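Local coordinates for ABC transporter substrate binding protein (Ribose) (Agrobacterium vitis S4, PDB 4WT7) that probably serves as the sugar-binding component of a bacterial ABC importer, and holds the polyol D-allitol in the cleft between its two lobes, at residues Y162-T165 / P166-I169; L96-L99 / T100-D103; I169-D172 / Q173-V177. One frame throughout, in Å; residues are numbered along the deposited sequence.

Contact 1 (Y162-T165 / P166-I169); sequences YGVT and PCAI. With X9X (D-allitol), chain C.
Two backbone hydrogen bonds tie Val164 and Thr165 to Ala168 and Ile169 in the first turn of helix 165-178. Ala168 N reaches Val164 O, the N-cap carbonyl, over 3.0 Å and almost linearly at 167°, and Ile169 N takes Thr165 O in the same i to i+4 pattern. Thr165 OG1 accepts a hydrogen bond from the backbone N of Gly122.

A CH-pi contact covers the outside of this turn. Ala168 CB lies over one face of the Tyr162 ring, 4.1 Å from its centroid and displaced toward the rim. Tyr162 has CG anti to the backbone N (chi1 -166°), which brings the ring back over the helix, and its OH is hydrogen-bonded to Asp172.

Apolar contacts fill the pocket side. Val164 CG1 meets Pro166 CD at 3.8 Å, and Val164 CB lies 4.1 Å from Cys167 SG. That sulfur comes within 3.2 Å of OAC of the bound D-allitol, making this turn part of the pocket wall. Away from this group, the Thr165 and Ile169 side chains lie alongside each other, CG2 to CD1 3.9 Å.

The turn follows strand 153-158 and opens helix 165-178, with Pro166 and Ile169 packed on helix 134-148.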
loop_
_atom_site.group_PDB
_atom_site.type_symbol
_atom_site.label_atom_id
_atom_site.label_comp_id
_atom_site.label_asym_id
_atom_site.label_seq_id
_atom_site.Cartn_x
_atom_site.Cartn_y
_atom_site.Cartn_z
ATOM N N TYR A 162 7.623 6.193 4.470
ATOM C CA TYR A 162 7.189 7.555 4.212
ATOM C C TYR A 162 7.624 8.036 2.819
ATOM O O TYR A 162 7.038 8.976 2.279
ATOM C CB TYR A 162 7.709 8.529 5.291
ATOM C CG TYR A 162 6.984 9.853 5.219
ATOM C CD1 TYR A 162 5.637 9.947 5.576
ATOM C CD2 TYR A 162 7.619 10.994 4.771
ATOM C CE1 TYR A 162 4.955 11.126 5.479
ATOM C CE2 TYR A 162 6.942 12.189 4.678
ATOM C CZ TYR A 162 5.602 12.250 5.021
ATOM O OH TYR A 162 4.925 13.437 4.921
ATOM N N GLY A 163 8.618 7.375 2.238
ATOM C CA GLY A 163 9.091 7.712 0.898
ATOM C C GLY A 163 8.210 7.131 -0.211
ATOM O O GLY A 163 8.479 7.316 -1.408
ATOM N N VAL A 164 7.161 6.428 0.174
ATOM C CA VAL A 164 6.290 5.736 -0.786
ATOM C C VAL A 164 4.991 6.482 -0.807
ATOM O O VAL A 164 4.360 6.646 0.232
ATOM C CB VAL A 164 6.025 4.274 -0.377
ATOM C CG1 VAL A 164 5.090 3.581 -1.374
ATOM C CG2 VAL A 164 7.355 3.532 -0.249
ATOM N N THR A 165 4.602 6.971 -1.983
ATOM C CA THR A 165 3.458 7.887 -2.056
ATOM C C THR A 165 2.228 7.537 -1.223
ATOM O O THR A 165 1.806 8.365 -0.444
ATOM C CB THR A 165 3.032 8.154 -3.503
ATOM O OG1 THR A 165 4.201 8.455 -4.269
ATOM C CG2 THR A 165 2.082 9.321 -3.569
ATOM N N PRO A 166 1.619 6.346 -1.396
ATOM C CA PRO A 166 0.380 6.107 -0.636
ATOM C C PRO A 166 0.568 6.052 0.880
ATOM O O PRO A 166 -0.305 6.496 1.621
ATOM C CB PRO A 166 -0.111 4.743 -1.144
ATOM C CG PRO A 166 1.046 4.131 -1.821
ATOM C CD PRO A 166 1.865 5.279 -2.374
ATOM N N CYS A 167 1.710 5.557 1.336
ATOM C CA CYS A 167 2.001 5.565 2.768
ATOM C C CYS A 167 2.229 6.975 3.332
ATOM O O CYS A 167 1.805 7.273 4.463
ATOM C CB CYS A 167 3.217 4.699 3.068
ATOM S SG CYS A 167 3.148 3.086 2.288
ATOM N N ALA A 168 2.929 7.825 2.573
ATOM C CA ALA A 168 3.130 9.204 3.001
ATOM C C ALA A 168 1.773 9.856 3.182
ATOM O O ALA A 168 1.513 10.553 4.155
ATOM C CB ALA A 168 3.930 9.977 1.959
ATOM N N ILE A 169 0.891 9.646 2.219
ATOM C CA ILE A 169 -0.418 10.306 2.306
ATOM C C ILE A 169 -1.185 9.781 3.519
ATOM O O ILE A 169 -1.845 10.551 4.239
ATOM C CB ILE A 169 -1.228 10.126 0.991
ATOM C CG1 ILE A 169 -0.462 10.746 -0.197
ATOM C CG2 ILE A 169 -2.656 10.709 1.103
ATOM C CD1 ILE A 169 -1.136 10.359 -1.585
HETATM O OAA X9X C . 5.122 0.221 0.416
HETATM C CAG X9X C . 4.568 -0.683 1.302
HETATM C CAI X9X C . 3.111 -0.992 1.186
HETATM O OAC X9X C . 2.308 0.083 1.611
HETATM C CAK X9X C . 2.771 -1.511 -0.180
HETATM O OAE X9X C . 3.642 -2.552 -0.406
HETATM C CAL X9X C . 1.365 -2.112 -0.226
HETATM O OAF X9X C . 1.208 -3.104 0.728
HETATM C CAJ X9X C . 0.202 -1.141 -0.206
HETATM O OAD X9X C . -0.140 -0.697 1.061
HETATM C CAH X9X C . 0.308 0.033 -1.157
HETATM O OAB X9X C . -0.921 0.540 -1.632
#

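Contact 2 (L96-L99 / T100-D103). With X9X (D-allitol), chain C.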
loop_
_atom_site.group_PDB
_atom_site.type_symbol
_atom_site.label_atom_id
_atom_site.label_comp_id
_atom_site.label_asym_id
_atom_site.label_seq_id
_atom_site.Cartn_x
_atom_site.Cartn_y
_atom_site.Cartn_z
ATOM N N LEU A 96 4.874 0.545 -7.089
ATOM C CA LEU A 96 5.439 0.826 -5.780
ATOM C C LEU A 96 6.909 1.202 -5.881
ATOM O O LEU A 96 7.454 1.444 -6.976
ATOM C CB LEU A 96 5.180 -0.347 -4.804
ATOM C CG LEU A 96 3.720 -0.403 -4.326
ATOM C CD1 LEU A 96 3.294 -1.746 -3.653
ATOM C CD2 LEU A 96 3.452 0.775 -3.418
ATOM N N GLY A 97 7.542 1.290 -4.730
ATOM C CA GLY A 97 8.905 1.738 -4.663
ATOM C C GLY A 97 8.956 3.108 -4.026
ATOM O O GLY A 97 7.950 3.861 -4.011
ATOM N N THR A 98 10.134 3.431 -3.490
ATOM C CA THR A 98 10.382 4.714 -2.901
ATOM C C THR A 98 10.601 5.726 -4.020
ATOM O O THR A 98 11.484 5.517 -4.850
ATOM C CB THR A 98 11.673 4.682 -2.087
ATOM O OG1 THR A 98 11.552 3.699 -1.055
ATOM C CG2 THR A 98 11.920 6.022 -1.492
ATOM N N LEU A 99 9.835 6.813 -3.995
ATOM C CA LEU A 99 9.796 7.762 -5.088
ATOM C C LEU A 99 11.174 8.296 -5.439
ATOM O O LEU A 99 11.538 8.297 -6.606
ATOM C CB LEU A 99 8.832 8.906 -4.773
ATOM C CG LEU A 99 8.756 9.958 -5.874
ATOM C CD1 LEU A 99 8.222 9.361 -7.181
ATOM C CD2 LEU A 99 7.894 11.133 -5.452
ATOM N N THR A 100 11.960 8.723 -4.445
ATOM C CA THR A 100 13.297 9.226 -4.770
ATOM C C THR A 100 14.201 8.172 -5.394
ATOM O O THR A 100 15.071 8.524 -6.171
ATOM C CB THR A 100 14.036 9.851 -3.556
ATOM O OG1 THR A 100 14.191 8.879 -2.519
ATOM C CG2 THR A 100 13.278 11.020 -3.040
ATOM N N VAL A 101 13.983 6.890 -5.113
ATOM C CA VAL A 101 14.820 5.858 -5.718
ATOM C C VAL A 101 14.541 5.684 -7.199
ATOM O O VAL A 101 15.455 5.559 -8.017
ATOM C CB VAL A 101 14.590 4.484 -5.073
ATOM C CG1 VAL A 101 15.348 3.389 -5.823
ATOM C CG2 VAL A 101 15.028 4.512 -3.627
ATOM N N ILE A 102 13.268 5.613 -7.535
ATOM C CA ILE A 102 12.912 5.292 -8.903
ATOM C C ILE A 102 12.782 6.534 -9.804
ATOM O O ILE A 102 12.950 6.435 -10.998
ATOM C CB ILE A 102 11.670 4.501 -8.943
ATOM C CG1 ILE A 102 10.570 5.152 -8.124
ATOM C CG2 ILE A 102 11.970 3.140 -8.371
ATOM C CD1 ILE A 102 9.249 4.391 -8.166
ATOM N N ASP A 103 12.488 7.692 -9.236
ATOM C CA ASP A 103 12.148 8.852 -10.063
ATOM C C ASP A 103 13.178 9.159 -11.162
ATOM O O ASP A 103 12.810 9.491 -12.295
ATOM C CB ASP A 103 11.902 10.065 -9.183
ATOM C CG ASP A 103 10.596 10.755 -9.490
ATOM O OD1 ASP A 103 9.787 10.223 -10.275
ATOM O OD2 ASP A 103 10.375 11.836 -8.906
HETATM O OAA X9X C . 5.122 0.221 0.416
HETATM C CAG X9X C . 4.568 -0.683 1.302
HETATM C CAI X9X C . 3.111 -0.992 1.186
HETATM O OAC X9X C . 2.308 0.083 1.611
HETATM C CAK X9X C . 2.771 -1.511 -0.180
HETATM O OAE X9X C . 3.642 -2.552 -0.406
HETATM C CAL X9X C . 1.365 -2.112 -0.226
HETATM O OAF X9X C . 1.208 -3.104 0.728
HETATM C CAJ X9X C . 0.202 -1.141 -0.206
HETATM O OAD X9X C . -0.140 -0.697 1.061
HETATM C CAH X9X C . 0.308 0.033 -1.157
HETATM O OAB X9X C . -0.921 0.540 -1.632
#
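Thr98 O receives two backbone N-H groups from the first turn of the helix: Ile102 N at 3.2 Å, with an angle of 156° at the hydrogen, and Val101 N, closer but weak because its bond is bent to 130°. One residue on, Asp103 N bonds to Leu99 O at 2.9 Å. Thr98 holds the N-cap position, yet its hydroxyl makes no capping bond, so the link between loop and helix here is carried by main-chain carbonyls.

The carboxylate of Asp103 turns back over Leu99. Leu99 CD1 lies against it, 3.6 Å from Asp103 OD1, while that same oxygen is hydrogen-bonded to Ser123 OG, which should help hold the carboxylate in place. Leu99 has CG anti to its own N (chi1 179°), a setting that carries the branch up beside Asp103.

Around the rest of the turn the contacts are van der Waals packing. Val101 CG2 touches Thr98 CB at 3.7 Å, and Thr98 CG2 lies 3.8 Å from Thr100 OG1. Ile102 extends its CD1 back toward the loop, to 3.7 Å from Leu96 O. Gly97, with a positive phi, passes close by, its backbone C 4.3 Å from Ile102 CD1. Beyond this turn Val101 and Ile102 pack on helix 74-87.

Leu96 points the other way, into the cleft, where its CD1 approaches OAE of D-allitol to 3.4 Å. A loop leaving the C-terminal end of a parallel strand, here 91-95, touching ligand and then entering a helix, is characteristic of the Rossmann-like alpha/beta lobes of periplasmic binding proteins.

Contact 3 (I169-D172 / Q173-V177). With X9X (D-allitol), chain C.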
loop_
_atom_site.group_PDB
_atom_site.type_symbol
_atom_site.label_atom_id
_atom_site.label_comp_id
_atom_site.label_asym_id
_atom_site.label_seq_id
_atom_site.Cartn_x
_atom_site.Cartn_y
_atom_site.Cartn_z
ATOM N N ILE A 169 0.891 9.646 2.219
ATOM C CA ILE A 169 -0.418 10.306 2.306
ATOM C C ILE A 169 -1.185 9.781 3.519
ATOM O O ILE A 169 -1.845 10.551 4.239
ATOM C CB ILE A 169 -1.228 10.126 0.991
ATOM C CG1 ILE A 169 -0.462 10.746 -0.197
ATOM C CG2 ILE A 169 -2.656 10.709 1.103
ATOM C CD1 ILE A 169 -1.136 10.359 -1.585
ATOM N N ARG A 170 -1.130 8.471 3.744
ATOM C CA ARG A 170 -1.871 7.896 4.855
ATOM C C ARG A 170 -1.341 8.465 6.167
ATOM O O ARG A 170 -2.118 8.822 7.047
ATOM C CB ARG A 170 -1.776 6.360 4.854
ATOM C CG ARG A 170 -2.588 5.683 3.734
ATOM C CD ARG A 170 -2.079 4.301 3.389
ATOM N NE ARG A 170 -2.480 3.904 2.044
ATOM C CZ ARG A 170 -2.035 2.823 1.401
ATOM N NH1 ARG A 170 -1.172 1.983 1.966
ATOM N NH2 ARG A 170 -2.426 2.605 0.181
ATOM N N TYR A 171 -0.016 8.588 6.286
ATOM C CA TYR A 171 0.563 9.120 7.505
ATOM C C TYR A 171 0.166 10.582 7.683
ATOM O O TYR A 171 -0.305 10.979 8.767
ATOM C CB TYR A 171 2.080 8.955 7.514
ATOM C CG TYR A 171 2.702 9.613 8.707
ATOM C CD1 TYR A 171 2.611 9.040 9.976
ATOM C CD2 TYR A 171 3.335 10.830 8.588
ATOM C CE1 TYR A 171 3.183 9.659 11.071
ATOM C CE2 TYR A 171 3.916 11.454 9.692
ATOM C CZ TYR A 171 3.844 10.852 10.930
ATOM O OH TYR A 171 4.407 11.497 12.021
ATOM N N ASP A 172 0.317 11.377 6.628
ATOM C CA ASP A 172 -0.074 12.783 6.679
ATOM C C ASP A 172 -1.513 12.970 7.156
ATOM O O ASP A 172 -1.845 13.887 7.917
ATOM C CB ASP A 172 0.105 13.439 5.296
ATOM C CG ASP A 172 1.547 13.699 4.969
ATOM O OD1 ASP A 172 2.410 13.533 5.864
ATOM O OD2 ASP A 172 1.855 14.058 3.825
ATOM N N GLN A 173 -2.389 12.073 6.725
ATOM C CA GLN A 173 -3.781 12.194 7.113
ATOM C C GLN A 173 -3.995 11.849 8.581
ATOM O O GLN A 173 -4.839 12.453 9.239
ATOM C CB GLN A 173 -4.647 11.348 6.208
ATOM C CG GLN A 173 -4.667 11.874 4.786
ATOM C CD GLN A 173 -5.249 13.294 4.713
ATOM O OE1 GLN A 173 -4.533 14.305 4.791
ATOM N NE2 GLN A 173 -6.562 13.359 4.601
ATOM N N LEU A 174 -3.241 10.880 9.091
ATOM C CA LEU A 174 -3.296 10.555 10.500
ATOM C C LEU A 174 -2.866 11.788 11.271
ATOM O O LEU A 174 -3.523 12.234 12.218
ATOM C CB LEU A 174 -2.351 9.406 10.805
ATOM C CG LEU A 174 -2.189 9.111 12.298
ATOM C CD1 LEU A 174 -3.472 8.462 12.829
ATOM C CD2 LEU A 174 -0.981 8.236 12.493
ATOM N N VAL A 175 -1.740 12.354 10.858
ATOM C CA VAL A 175 -1.219 13.498 11.579
ATOM C C VAL A 175 -2.312 14.567 11.571
ATOM O O VAL A 175 -2.618 15.207 12.587
ATOM C CB VAL A 175 0.057 14.052 10.949
ATOM C CG1 VAL A 175 0.331 15.412 11.504
ATOM C CG2 VAL A 175 1.217 13.101 11.181
ATOM N N ASN A 176 -2.929 14.741 10.423
ATOM C CA ASN A 176 -3.825 15.855 10.282
ATOM C C ASN A 176 -5.146 15.677 10.970
ATOM O O ASN A 176 -5.793 16.656 11.341
ATOM C CB ASN A 176 -4.080 16.163 8.841
ATOM C CG ASN A 176 -4.671 17.502 8.687
ATOM O OD1 ASN A 176 -4.008 18.507 8.968
ATOM N ND2 ASN A 176 -5.943 17.553 8.309
ATOM N N VAL A 177 -5.589 14.431 11.069
ATOM C CA VAL A 177 -6.799 14.164 11.790
ATOM C C VAL A 177 -6.542 14.408 13.284
ATOM O O VAL A 177 -7.284 15.150 13.906
ATOM C CB VAL A 177 -7.326 12.760 11.499
ATOM C CG1 VAL A 177 -8.415 12.387 12.466
ATOM C CG2 VAL A 177 -7.867 12.722 10.067
HETATM O OAA X9X C . 5.122 0.221 0.416
HETATM C CAG X9X C . 4.568 -0.683 1.302
HETATM C CAI X9X C . 3.111 -0.992 1.186
HETATM O OAC X9X C . 2.308 0.083 1.611
HETATM C CAK X9X C . 2.771 -1.511 -0.180
HETATM O OAE X9X C . 3.642 -2.552 -0.406
HETATM C CAL X9X C . 1.365 -2.112 -0.226
HETATM O OAF X9X C . 1.208 -3.104 0.728
HETATM C CAJ X9X C . 0.202 -1.141 -0.206
HETATM O OAD X9X C . -0.140 -0.697 1.061
HETATM C CAH X9X C . 0.308 0.033 -1.157
HETATM O OAB X9X C . -0.921 0.540 -1.632
#
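Helix 165-178 is the helical link of a beta-alpha-beta unit between strands 153-158 and 184-186, and in its middle turns Arg170 and Tyr171 set off in different directions. Arg170 grips the ligand: its chain is extended from CG to NE, and the guanidinium gives NH1 to D-allitol OAD at 3.0 Å and NH2 to OAB at 3.1 Å, both bonds at 161°. OAD lies at the edge of the guanidinium, in its plane. Further bonds from NE to Asn134 OD1 and from NH1 to Ala225 O fix the rotation of the group, so that it meets two ligand hydroxyls at once.

Tyr171 instead packs along the helix. Val175 CG2 sits over one face of its ring, 3.8 Å from the centroid and offset toward the rim, with CZ and CE2 both 3.5 Å from it. The ring's hydroxyl is hydrogen-bonded to Glu190.

Regular i to i+4 backbone bonds run beneath, among them Val175 N to Tyr171 O at 2.9 Å and Asn176 N to Asp172 O. Gln173 CG lies 3.2 Å from Ile169 O; beyond it the chain bends at chi2 (-62°), and NE2 bonds to Trp135 O.

Tyr171 and Leu174 lean on Val157 of strand 153-158 and Trp223 of strand 221-224, while Ile169, Gln173 and Val177 face helix 134-148.

Overall arrangement
All three contacts are local and partly buried, and all reach the same D-allitol. Buried are Val164, Pro166 and Cys167 in contact 1, Leu96, Gly97 and Ile102 in contact 2, and Arg170 and Leu174 in contact 3; Tyr162, Thr100 and Asn176 are exposed. Contacts 1 and 3 share helix 165-178 and Ile169. Contact 2 follows strand 91-95 of the other sheet and opens helix 99-111, yet Leu99 N meets Gly163 O of contact 1 at 3.0 Å, a probable hydrogen bond joining the two lobes. Contacts 2 and 3 do not touch. Contact 1 offers sulfur and valine to the polyol and contact 2 a leucine, whereas contact 3 provides a charged double donor.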